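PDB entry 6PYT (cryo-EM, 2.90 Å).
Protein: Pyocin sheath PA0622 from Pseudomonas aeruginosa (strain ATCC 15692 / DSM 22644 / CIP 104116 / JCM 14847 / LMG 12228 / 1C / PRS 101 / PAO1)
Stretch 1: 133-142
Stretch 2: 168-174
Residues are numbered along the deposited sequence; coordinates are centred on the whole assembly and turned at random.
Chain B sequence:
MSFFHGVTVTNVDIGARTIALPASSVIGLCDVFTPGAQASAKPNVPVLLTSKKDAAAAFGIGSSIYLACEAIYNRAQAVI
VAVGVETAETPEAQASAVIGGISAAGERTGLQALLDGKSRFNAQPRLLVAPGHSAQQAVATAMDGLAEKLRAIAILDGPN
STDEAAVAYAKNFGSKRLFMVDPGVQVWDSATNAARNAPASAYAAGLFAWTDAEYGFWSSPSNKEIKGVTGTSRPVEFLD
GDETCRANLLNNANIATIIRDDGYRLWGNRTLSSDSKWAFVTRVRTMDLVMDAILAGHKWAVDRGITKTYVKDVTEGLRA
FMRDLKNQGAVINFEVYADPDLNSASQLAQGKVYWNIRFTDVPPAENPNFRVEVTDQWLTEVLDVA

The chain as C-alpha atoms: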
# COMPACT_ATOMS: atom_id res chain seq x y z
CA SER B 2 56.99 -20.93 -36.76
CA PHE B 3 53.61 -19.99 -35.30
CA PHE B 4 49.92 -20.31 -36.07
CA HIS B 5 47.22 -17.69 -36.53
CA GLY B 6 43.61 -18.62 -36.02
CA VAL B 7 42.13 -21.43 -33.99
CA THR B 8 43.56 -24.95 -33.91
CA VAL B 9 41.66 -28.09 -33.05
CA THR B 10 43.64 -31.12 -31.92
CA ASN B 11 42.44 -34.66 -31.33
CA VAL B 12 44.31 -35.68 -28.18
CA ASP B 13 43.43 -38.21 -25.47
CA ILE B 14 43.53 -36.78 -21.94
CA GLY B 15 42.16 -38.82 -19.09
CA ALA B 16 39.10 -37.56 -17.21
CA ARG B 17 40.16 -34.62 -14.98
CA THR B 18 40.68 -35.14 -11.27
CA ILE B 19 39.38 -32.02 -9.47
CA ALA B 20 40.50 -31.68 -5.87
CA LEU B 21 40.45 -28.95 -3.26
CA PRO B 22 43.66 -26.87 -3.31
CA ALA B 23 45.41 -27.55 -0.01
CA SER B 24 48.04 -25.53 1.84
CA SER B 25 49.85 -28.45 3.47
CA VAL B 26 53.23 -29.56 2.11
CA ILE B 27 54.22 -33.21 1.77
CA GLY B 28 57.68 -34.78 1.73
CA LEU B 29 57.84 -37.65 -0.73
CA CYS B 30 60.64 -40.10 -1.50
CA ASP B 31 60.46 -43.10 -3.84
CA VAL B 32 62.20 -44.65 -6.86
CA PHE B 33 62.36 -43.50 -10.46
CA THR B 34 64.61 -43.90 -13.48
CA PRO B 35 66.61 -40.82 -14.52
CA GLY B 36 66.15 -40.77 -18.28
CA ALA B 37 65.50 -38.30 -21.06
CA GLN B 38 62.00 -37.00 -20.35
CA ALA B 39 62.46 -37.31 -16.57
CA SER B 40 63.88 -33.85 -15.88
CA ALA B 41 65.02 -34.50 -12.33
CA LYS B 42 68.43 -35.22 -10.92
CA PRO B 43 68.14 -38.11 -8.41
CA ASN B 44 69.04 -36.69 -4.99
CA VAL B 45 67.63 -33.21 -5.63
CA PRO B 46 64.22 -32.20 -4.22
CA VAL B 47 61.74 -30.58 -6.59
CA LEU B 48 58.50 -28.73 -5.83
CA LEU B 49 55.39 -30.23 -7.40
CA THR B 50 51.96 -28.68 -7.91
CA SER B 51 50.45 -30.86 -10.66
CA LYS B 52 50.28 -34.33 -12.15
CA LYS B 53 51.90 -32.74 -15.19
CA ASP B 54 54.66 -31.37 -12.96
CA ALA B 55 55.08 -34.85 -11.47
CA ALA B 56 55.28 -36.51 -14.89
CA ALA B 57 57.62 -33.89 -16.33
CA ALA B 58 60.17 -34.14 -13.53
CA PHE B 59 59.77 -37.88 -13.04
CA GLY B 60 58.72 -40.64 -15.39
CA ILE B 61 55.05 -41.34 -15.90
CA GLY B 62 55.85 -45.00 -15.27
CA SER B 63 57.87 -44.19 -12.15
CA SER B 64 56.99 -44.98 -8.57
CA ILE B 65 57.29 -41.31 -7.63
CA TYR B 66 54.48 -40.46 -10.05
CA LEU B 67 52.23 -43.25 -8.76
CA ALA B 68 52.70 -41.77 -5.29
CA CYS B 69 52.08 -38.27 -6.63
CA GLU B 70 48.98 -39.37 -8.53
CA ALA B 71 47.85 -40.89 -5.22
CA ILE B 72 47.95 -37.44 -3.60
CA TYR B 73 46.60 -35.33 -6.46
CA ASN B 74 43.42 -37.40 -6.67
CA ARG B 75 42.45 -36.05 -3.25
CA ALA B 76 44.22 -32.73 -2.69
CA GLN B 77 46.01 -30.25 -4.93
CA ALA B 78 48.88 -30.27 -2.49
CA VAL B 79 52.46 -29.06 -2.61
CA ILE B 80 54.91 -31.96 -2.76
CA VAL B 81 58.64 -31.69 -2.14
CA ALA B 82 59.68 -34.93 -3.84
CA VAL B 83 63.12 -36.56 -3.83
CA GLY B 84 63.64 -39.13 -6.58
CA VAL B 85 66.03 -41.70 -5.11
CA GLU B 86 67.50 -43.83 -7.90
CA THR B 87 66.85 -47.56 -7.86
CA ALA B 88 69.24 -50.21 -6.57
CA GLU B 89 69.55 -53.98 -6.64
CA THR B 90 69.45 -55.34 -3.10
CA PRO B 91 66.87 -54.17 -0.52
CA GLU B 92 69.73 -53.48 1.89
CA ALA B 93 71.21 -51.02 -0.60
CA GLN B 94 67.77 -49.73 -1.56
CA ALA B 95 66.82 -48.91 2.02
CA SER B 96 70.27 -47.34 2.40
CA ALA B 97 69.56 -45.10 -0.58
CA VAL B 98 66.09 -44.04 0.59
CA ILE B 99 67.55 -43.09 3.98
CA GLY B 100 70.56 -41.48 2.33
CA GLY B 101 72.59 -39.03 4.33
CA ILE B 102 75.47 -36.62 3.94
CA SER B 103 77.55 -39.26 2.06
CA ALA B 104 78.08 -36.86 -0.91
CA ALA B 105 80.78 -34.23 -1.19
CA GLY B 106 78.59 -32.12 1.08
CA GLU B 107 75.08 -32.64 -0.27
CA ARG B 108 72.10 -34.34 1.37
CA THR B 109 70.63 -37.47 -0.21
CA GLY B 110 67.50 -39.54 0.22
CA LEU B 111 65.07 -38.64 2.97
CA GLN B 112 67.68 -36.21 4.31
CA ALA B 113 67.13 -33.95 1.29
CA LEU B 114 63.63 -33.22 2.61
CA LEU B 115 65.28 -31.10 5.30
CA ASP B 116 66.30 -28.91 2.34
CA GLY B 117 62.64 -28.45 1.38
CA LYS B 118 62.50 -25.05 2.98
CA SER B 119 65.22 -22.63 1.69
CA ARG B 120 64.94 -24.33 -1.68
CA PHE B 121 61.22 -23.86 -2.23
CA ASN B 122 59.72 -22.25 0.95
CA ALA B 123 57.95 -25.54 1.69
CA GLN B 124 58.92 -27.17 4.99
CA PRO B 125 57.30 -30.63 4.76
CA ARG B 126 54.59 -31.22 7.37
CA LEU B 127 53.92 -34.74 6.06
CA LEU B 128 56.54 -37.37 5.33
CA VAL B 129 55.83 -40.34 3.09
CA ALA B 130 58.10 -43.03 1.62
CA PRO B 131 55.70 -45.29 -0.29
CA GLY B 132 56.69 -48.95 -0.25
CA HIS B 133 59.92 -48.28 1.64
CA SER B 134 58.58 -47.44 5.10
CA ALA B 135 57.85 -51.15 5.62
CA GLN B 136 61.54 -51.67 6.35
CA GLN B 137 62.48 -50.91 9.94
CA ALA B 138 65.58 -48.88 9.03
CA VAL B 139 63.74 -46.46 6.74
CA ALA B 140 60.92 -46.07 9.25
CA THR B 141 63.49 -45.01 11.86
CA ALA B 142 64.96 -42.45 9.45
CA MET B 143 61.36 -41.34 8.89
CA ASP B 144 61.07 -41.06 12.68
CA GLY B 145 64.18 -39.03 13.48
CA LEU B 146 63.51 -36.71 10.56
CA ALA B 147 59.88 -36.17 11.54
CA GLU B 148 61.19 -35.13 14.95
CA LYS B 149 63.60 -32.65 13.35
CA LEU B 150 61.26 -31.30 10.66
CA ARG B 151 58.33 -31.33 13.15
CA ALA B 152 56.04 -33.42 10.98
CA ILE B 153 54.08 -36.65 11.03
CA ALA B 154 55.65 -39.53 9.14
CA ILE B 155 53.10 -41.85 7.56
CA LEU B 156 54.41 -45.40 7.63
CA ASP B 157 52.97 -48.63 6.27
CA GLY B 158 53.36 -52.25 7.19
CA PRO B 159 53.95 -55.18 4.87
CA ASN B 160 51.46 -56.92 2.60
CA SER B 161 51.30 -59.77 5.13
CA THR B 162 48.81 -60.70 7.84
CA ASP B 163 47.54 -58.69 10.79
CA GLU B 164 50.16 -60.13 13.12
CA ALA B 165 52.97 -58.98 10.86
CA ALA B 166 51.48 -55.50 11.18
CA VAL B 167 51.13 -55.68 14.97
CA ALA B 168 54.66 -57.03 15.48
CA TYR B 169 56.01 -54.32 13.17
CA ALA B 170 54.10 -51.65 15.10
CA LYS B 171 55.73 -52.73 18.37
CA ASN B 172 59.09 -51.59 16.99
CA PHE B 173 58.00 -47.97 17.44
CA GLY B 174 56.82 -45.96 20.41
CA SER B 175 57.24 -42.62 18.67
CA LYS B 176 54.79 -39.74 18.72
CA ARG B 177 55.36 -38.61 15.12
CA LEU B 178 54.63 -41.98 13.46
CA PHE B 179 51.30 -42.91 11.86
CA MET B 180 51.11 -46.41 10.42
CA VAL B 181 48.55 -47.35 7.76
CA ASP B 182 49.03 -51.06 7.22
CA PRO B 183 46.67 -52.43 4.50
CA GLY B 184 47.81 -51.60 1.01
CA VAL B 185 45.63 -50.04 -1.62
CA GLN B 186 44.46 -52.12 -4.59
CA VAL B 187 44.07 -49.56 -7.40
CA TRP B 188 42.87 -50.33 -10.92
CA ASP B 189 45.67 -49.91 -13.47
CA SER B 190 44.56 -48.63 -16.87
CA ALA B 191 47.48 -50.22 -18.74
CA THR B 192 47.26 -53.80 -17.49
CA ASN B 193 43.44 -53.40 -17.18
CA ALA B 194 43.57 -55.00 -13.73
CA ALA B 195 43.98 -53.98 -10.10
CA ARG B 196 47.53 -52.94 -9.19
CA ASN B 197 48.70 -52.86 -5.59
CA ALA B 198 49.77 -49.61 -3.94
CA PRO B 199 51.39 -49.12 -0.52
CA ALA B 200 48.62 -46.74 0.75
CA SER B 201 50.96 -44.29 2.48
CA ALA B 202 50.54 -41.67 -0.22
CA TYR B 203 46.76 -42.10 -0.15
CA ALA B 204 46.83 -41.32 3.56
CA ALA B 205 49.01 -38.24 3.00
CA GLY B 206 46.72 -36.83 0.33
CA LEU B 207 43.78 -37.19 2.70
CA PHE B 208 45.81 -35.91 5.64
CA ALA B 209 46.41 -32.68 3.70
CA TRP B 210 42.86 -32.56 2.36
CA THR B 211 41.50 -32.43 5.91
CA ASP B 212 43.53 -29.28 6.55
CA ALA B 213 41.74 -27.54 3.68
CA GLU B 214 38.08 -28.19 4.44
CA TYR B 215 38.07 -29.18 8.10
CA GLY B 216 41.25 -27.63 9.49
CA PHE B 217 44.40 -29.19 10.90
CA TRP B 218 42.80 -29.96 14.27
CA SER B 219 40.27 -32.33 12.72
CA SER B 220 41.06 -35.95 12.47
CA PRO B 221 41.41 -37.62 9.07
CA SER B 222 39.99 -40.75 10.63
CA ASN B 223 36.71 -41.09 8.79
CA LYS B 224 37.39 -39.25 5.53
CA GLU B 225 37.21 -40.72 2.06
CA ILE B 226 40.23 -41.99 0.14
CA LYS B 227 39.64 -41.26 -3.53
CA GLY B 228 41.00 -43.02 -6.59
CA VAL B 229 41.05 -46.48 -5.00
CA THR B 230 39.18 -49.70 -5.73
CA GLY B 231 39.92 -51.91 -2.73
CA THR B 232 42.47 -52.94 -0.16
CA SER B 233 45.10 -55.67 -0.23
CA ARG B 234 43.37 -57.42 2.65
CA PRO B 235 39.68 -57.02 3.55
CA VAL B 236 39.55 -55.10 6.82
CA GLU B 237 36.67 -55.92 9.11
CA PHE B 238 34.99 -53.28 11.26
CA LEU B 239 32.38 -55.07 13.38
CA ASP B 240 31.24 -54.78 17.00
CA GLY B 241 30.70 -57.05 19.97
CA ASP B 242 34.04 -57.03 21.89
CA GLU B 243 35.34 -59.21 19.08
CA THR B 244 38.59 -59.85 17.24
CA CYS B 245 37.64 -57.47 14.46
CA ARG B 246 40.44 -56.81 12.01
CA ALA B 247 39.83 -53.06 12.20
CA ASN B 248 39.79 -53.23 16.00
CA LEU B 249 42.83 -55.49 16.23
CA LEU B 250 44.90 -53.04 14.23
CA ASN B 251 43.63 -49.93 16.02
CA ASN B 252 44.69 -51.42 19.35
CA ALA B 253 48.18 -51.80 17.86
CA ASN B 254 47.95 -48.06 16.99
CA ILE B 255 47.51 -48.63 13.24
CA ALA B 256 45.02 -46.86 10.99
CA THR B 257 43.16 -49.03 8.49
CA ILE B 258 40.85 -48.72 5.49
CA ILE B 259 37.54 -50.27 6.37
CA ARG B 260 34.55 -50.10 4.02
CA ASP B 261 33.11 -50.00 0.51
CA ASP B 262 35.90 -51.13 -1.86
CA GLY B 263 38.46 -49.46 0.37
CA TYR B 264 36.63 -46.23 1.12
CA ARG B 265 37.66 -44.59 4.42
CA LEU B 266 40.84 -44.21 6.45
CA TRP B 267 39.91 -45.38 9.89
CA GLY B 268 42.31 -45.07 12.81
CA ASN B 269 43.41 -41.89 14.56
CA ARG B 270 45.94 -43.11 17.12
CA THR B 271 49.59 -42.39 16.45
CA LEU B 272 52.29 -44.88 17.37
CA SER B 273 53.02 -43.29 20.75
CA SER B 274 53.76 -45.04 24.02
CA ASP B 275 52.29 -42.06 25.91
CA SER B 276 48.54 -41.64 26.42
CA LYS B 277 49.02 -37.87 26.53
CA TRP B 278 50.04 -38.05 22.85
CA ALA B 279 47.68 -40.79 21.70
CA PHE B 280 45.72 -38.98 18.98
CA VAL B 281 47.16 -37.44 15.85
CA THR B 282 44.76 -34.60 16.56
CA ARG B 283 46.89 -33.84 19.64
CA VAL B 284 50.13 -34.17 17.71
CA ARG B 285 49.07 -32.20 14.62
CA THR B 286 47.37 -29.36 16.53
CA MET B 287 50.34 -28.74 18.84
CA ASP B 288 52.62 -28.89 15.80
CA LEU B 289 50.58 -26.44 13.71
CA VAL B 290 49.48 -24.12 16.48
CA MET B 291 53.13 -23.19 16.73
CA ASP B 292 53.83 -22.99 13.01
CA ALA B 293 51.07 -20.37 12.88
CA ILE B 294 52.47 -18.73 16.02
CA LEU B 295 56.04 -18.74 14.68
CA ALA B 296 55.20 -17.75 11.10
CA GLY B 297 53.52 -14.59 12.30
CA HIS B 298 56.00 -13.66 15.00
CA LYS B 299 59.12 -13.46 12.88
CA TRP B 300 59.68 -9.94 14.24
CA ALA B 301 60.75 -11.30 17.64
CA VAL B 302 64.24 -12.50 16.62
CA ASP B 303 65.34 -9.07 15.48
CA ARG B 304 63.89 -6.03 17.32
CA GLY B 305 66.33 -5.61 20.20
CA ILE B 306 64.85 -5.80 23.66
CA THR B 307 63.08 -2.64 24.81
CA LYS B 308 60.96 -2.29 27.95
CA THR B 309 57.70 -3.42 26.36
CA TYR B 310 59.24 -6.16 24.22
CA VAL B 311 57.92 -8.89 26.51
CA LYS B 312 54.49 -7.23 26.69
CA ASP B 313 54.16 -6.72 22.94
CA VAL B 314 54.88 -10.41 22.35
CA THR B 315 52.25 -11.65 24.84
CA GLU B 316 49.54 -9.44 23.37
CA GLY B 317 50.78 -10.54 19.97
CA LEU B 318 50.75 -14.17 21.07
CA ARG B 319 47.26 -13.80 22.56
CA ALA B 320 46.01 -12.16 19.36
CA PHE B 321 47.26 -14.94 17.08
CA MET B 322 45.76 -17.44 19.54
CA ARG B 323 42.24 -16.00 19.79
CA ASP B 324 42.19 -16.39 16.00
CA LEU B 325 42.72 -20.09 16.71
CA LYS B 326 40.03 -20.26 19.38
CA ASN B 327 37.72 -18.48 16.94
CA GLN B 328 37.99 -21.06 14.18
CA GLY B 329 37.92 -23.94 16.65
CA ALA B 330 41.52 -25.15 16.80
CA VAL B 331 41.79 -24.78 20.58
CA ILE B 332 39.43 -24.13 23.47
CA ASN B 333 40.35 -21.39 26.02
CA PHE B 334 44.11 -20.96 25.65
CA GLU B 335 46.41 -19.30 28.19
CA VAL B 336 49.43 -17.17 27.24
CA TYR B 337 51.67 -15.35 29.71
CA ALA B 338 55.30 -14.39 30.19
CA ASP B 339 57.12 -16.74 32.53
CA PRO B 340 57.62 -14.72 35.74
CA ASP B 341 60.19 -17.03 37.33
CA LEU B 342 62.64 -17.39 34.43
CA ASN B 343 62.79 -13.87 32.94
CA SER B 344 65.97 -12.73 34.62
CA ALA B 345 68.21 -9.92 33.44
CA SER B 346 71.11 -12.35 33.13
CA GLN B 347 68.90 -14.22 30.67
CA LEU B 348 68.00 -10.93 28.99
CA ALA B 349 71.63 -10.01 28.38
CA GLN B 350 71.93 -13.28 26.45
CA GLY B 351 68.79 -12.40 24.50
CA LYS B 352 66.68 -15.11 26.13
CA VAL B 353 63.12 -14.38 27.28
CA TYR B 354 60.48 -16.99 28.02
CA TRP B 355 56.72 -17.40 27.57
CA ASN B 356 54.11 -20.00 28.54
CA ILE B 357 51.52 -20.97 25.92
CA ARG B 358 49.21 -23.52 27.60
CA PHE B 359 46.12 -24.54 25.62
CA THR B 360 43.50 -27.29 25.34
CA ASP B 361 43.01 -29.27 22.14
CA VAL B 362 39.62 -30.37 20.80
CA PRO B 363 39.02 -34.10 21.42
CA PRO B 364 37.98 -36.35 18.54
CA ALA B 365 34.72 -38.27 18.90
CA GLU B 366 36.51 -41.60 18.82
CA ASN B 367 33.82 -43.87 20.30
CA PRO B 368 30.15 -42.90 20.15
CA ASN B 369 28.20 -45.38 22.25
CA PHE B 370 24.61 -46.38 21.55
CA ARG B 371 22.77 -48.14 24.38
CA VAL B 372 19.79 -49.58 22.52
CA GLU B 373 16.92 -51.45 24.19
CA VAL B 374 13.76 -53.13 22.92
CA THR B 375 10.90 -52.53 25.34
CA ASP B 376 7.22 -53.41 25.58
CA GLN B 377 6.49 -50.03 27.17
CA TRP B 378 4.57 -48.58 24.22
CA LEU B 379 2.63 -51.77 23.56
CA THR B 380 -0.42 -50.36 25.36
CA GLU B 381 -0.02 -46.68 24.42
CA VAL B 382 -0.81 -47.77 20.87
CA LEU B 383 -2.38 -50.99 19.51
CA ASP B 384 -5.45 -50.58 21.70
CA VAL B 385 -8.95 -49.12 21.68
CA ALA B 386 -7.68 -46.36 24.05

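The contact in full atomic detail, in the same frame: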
# COMPACT_ATOMS: atom_id res chain seq x y z
N HIS B 133 58.64 -48.15 0.97
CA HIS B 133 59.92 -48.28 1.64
C HIS B 133 59.83 -48.13 3.15
O HIS B 133 60.76 -48.54 3.84
CB HIS B 133 60.89 -47.23 1.10
CG HIS B 133 61.22 -47.44 -0.35
ND1 HIS B 133 62.07 -48.43 -0.78
CD2 HIS B 133 60.80 -46.79 -1.45
CE1 HIS B 133 62.16 -48.38 -2.09
NE2 HIS B 133 61.41 -47.39 -2.53
N SER B 134 58.73 -47.59 3.66
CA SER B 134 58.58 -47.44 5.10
C SER B 134 58.25 -48.75 5.80
O SER B 134 58.18 -48.77 7.03
CB SER B 134 57.50 -46.41 5.39
OG SER B 134 57.86 -45.15 4.86
N ALA B 135 58.04 -49.83 5.04
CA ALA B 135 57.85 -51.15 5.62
C ALA B 135 59.13 -51.72 6.19
O ALA B 135 59.06 -52.61 7.05
CB ALA B 135 57.29 -52.10 4.56
N GLN B 136 60.29 -51.26 5.74
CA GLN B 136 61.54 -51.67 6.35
C GLN B 136 61.78 -50.86 7.62
O GLN B 136 61.43 -49.68 7.70
CB GLN B 136 62.71 -51.50 5.38
CG GLN B 136 62.76 -52.57 4.30
CD GLN B 136 61.85 -52.27 3.13
OE1 GLN B 136 61.44 -51.14 2.93
NE2 GLN B 136 61.53 -53.30 2.35
N GLN B 137 62.37 -51.51 8.62
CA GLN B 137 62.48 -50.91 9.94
C GLN B 137 63.57 -49.86 10.00
O GLN B 137 63.53 -49.00 10.89
CB GLN B 137 62.70 -52.03 10.96
CG GLN B 137 62.42 -51.68 12.41
CD GLN B 137 63.64 -51.24 13.15
OE1 GLN B 137 64.75 -51.67 12.86
NE2 GLN B 137 63.45 -50.38 14.14
N ALA B 138 64.52 -49.89 9.07
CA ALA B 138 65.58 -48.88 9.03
C ALA B 138 65.10 -47.58 8.42
O ALA B 138 65.47 -46.50 8.90
CB ALA B 138 66.78 -49.41 8.25
N VAL B 139 64.30 -47.66 7.36
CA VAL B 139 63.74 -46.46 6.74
C VAL B 139 62.75 -45.79 7.68
O VAL B 139 62.77 -44.57 7.86
CB VAL B 139 63.10 -46.82 5.39
CG1 VAL B 139 62.37 -45.63 4.79
CG2 VAL B 139 64.14 -47.32 4.43
N ALA B 140 61.92 -46.59 8.34
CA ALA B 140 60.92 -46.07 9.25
C ALA B 140 61.51 -45.50 10.54
O ALA B 140 60.79 -44.86 11.30
CB ALA B 140 59.91 -47.16 9.57
N THR B 141 62.79 -45.74 10.81
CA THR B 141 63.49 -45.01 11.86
C THR B 141 64.09 -43.71 11.33
O THR B 141 64.11 -42.70 12.04
CB THR B 141 64.57 -45.90 12.48
OG1 THR B 141 63.97 -47.13 12.91
CG2 THR B 141 65.19 -45.24 13.69
N ALA B 142 64.54 -43.70 10.08
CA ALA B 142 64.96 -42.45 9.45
C ALA B 142 63.77 -41.54 9.19
O ALA B 142 63.92 -40.32 9.20
CB ALA B 142 65.70 -42.73 8.15
N ALA B 168 53.28 -56.84 15.05
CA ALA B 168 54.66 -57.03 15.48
C ALA B 168 55.60 -56.00 14.87
O ALA B 168 56.66 -55.74 15.45
CB ALA B 168 55.13 -58.44 15.13
N TYR B 169 55.24 -55.42 13.73
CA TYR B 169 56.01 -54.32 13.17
C TYR B 169 55.67 -52.99 13.83
O TYR B 169 56.51 -52.09 13.84
CB TYR B 169 55.77 -54.24 11.66
CG TYR B 169 56.53 -53.16 10.95
CD1 TYR B 169 57.91 -53.22 10.84
CD2 TYR B 169 55.87 -52.10 10.36
CE1 TYR B 169 58.61 -52.24 10.19
CE2 TYR B 169 56.57 -51.11 9.70
CZ TYR B 169 57.93 -51.19 9.62
OH TYR B 169 58.64 -50.21 8.96
N ALA B 170 54.47 -52.86 14.39
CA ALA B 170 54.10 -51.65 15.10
C ALA B 170 54.63 -51.61 16.52
O ALA B 170 54.60 -50.55 17.15
CB ALA B 170 52.58 -51.50 15.13
N LYS B 171 55.11 -52.73 17.06
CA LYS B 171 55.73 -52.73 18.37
C LYS B 171 57.18 -52.30 18.32
O LYS B 171 57.80 -52.13 19.37
CB LYS B 171 55.64 -54.12 19.00
CG LYS B 171 54.24 -54.53 19.38
CD LYS B 171 54.25 -55.83 20.16
CE LYS B 171 54.53 -57.01 19.25
NZ LYS B 171 54.41 -58.31 19.96
N ASN B 172 57.74 -52.12 17.12
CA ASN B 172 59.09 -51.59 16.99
C ASN B 172 59.15 -50.08 17.18
O ASN B 172 60.25 -49.52 17.16
CB ASN B 172 59.67 -51.94 15.62
CG ASN B 172 59.87 -53.41 15.44
OD1 ASN B 172 59.27 -54.03 14.57
ND2 ASN B 172 60.72 -53.99 16.28
N PHE B 173 58.02 -49.42 17.36
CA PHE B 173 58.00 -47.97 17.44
C PHE B 173 57.10 -47.53 18.58
O PHE B 173 55.97 -48.00 18.70
CB PHE B 173 57.53 -47.35 16.13
CG PHE B 173 58.39 -47.70 14.97
CD1 PHE B 173 59.66 -47.17 14.85
CD2 PHE B 173 57.95 -48.59 14.01
CE1 PHE B 173 60.46 -47.50 13.80
CE2 PHE B 173 58.75 -48.92 12.96
CZ PHE B 173 60.01 -48.38 12.86
N GLY B 174 57.62 -46.63 19.41
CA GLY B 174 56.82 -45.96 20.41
C GLY B 174 56.94 -44.46 20.23
O GLY B 174 57.00 -43.72 21.20

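Two aromatic side chains from 168-174 carry this contact, and 133-142 receives them with backbone carbonyls, the methyl of Ala-140 and the side chain of Gln-137. The area is modest, 294 Å² summed over both sides, and Tyr-169 and Phe-173 supply most of their stretch's share.

The polar anchor is a single hydrogen bond. Tyr-169 OH donates to Ser-134 O at 2.5 Å, a very short distance. The CA-to-CB bond of Tyr-169 points sideways, but chi1 in t (-179°) extends the ring so that its hydroxyl reaches the type I turn running from His-133 to Gln-136. There the oxygen sits among carbonyls: Tyr-169 OH also lies 3.1 Å from both Ala-135 O and Gln-136 O. A long, rigid side chain with a polar tip suits this place, because it spans the gap and satisfies the backbone oxygen of a buried residue. Ser-134 contributes its carbonyl here, while its own OG is hydrogen-bonded elsewhere in the structure.

The apolar part centres on Ala-140, whose CB points toward the other stretch. Ala-140 CB lies 3.5 Å from Phe-173 CZ and 4.5 Å from Tyr-169 CZ, with Tyr-169 OH 3.4 Å from the same Ala-140 CB, so one methyl touches both aromatic side chains. A small side chain suits the place, since Tyr-169 OH and Phe-173 CZ both come close to this methyl. Phe-173 ends the type I turn that starts at Ala-170; its CA-to-CB bond points toward the other stretch, and chi1 is in m.

Around the ring edge of Phe-173 the contacts turn polar without becoming hydrogen bonds. Thr-141 OG1 lies 3.6 Å from Phe-173 CE1, and Gln-137 O lies 4.1 Å from Phe-173 CZ. These oxygens are already paired with each other, Thr-141 OG1 donating to Gln-137 O at 2.8 Å.

At the exposed margin, Gln-137 lays aliphatic carbon against both rings and Asn-172: Gln-137 CB is 4.2 Å from Tyr-169 CE1, and Gln-137 CG is 4.1 Å from Phe-173 CZ and 4.2 Å from Asn-172 CB.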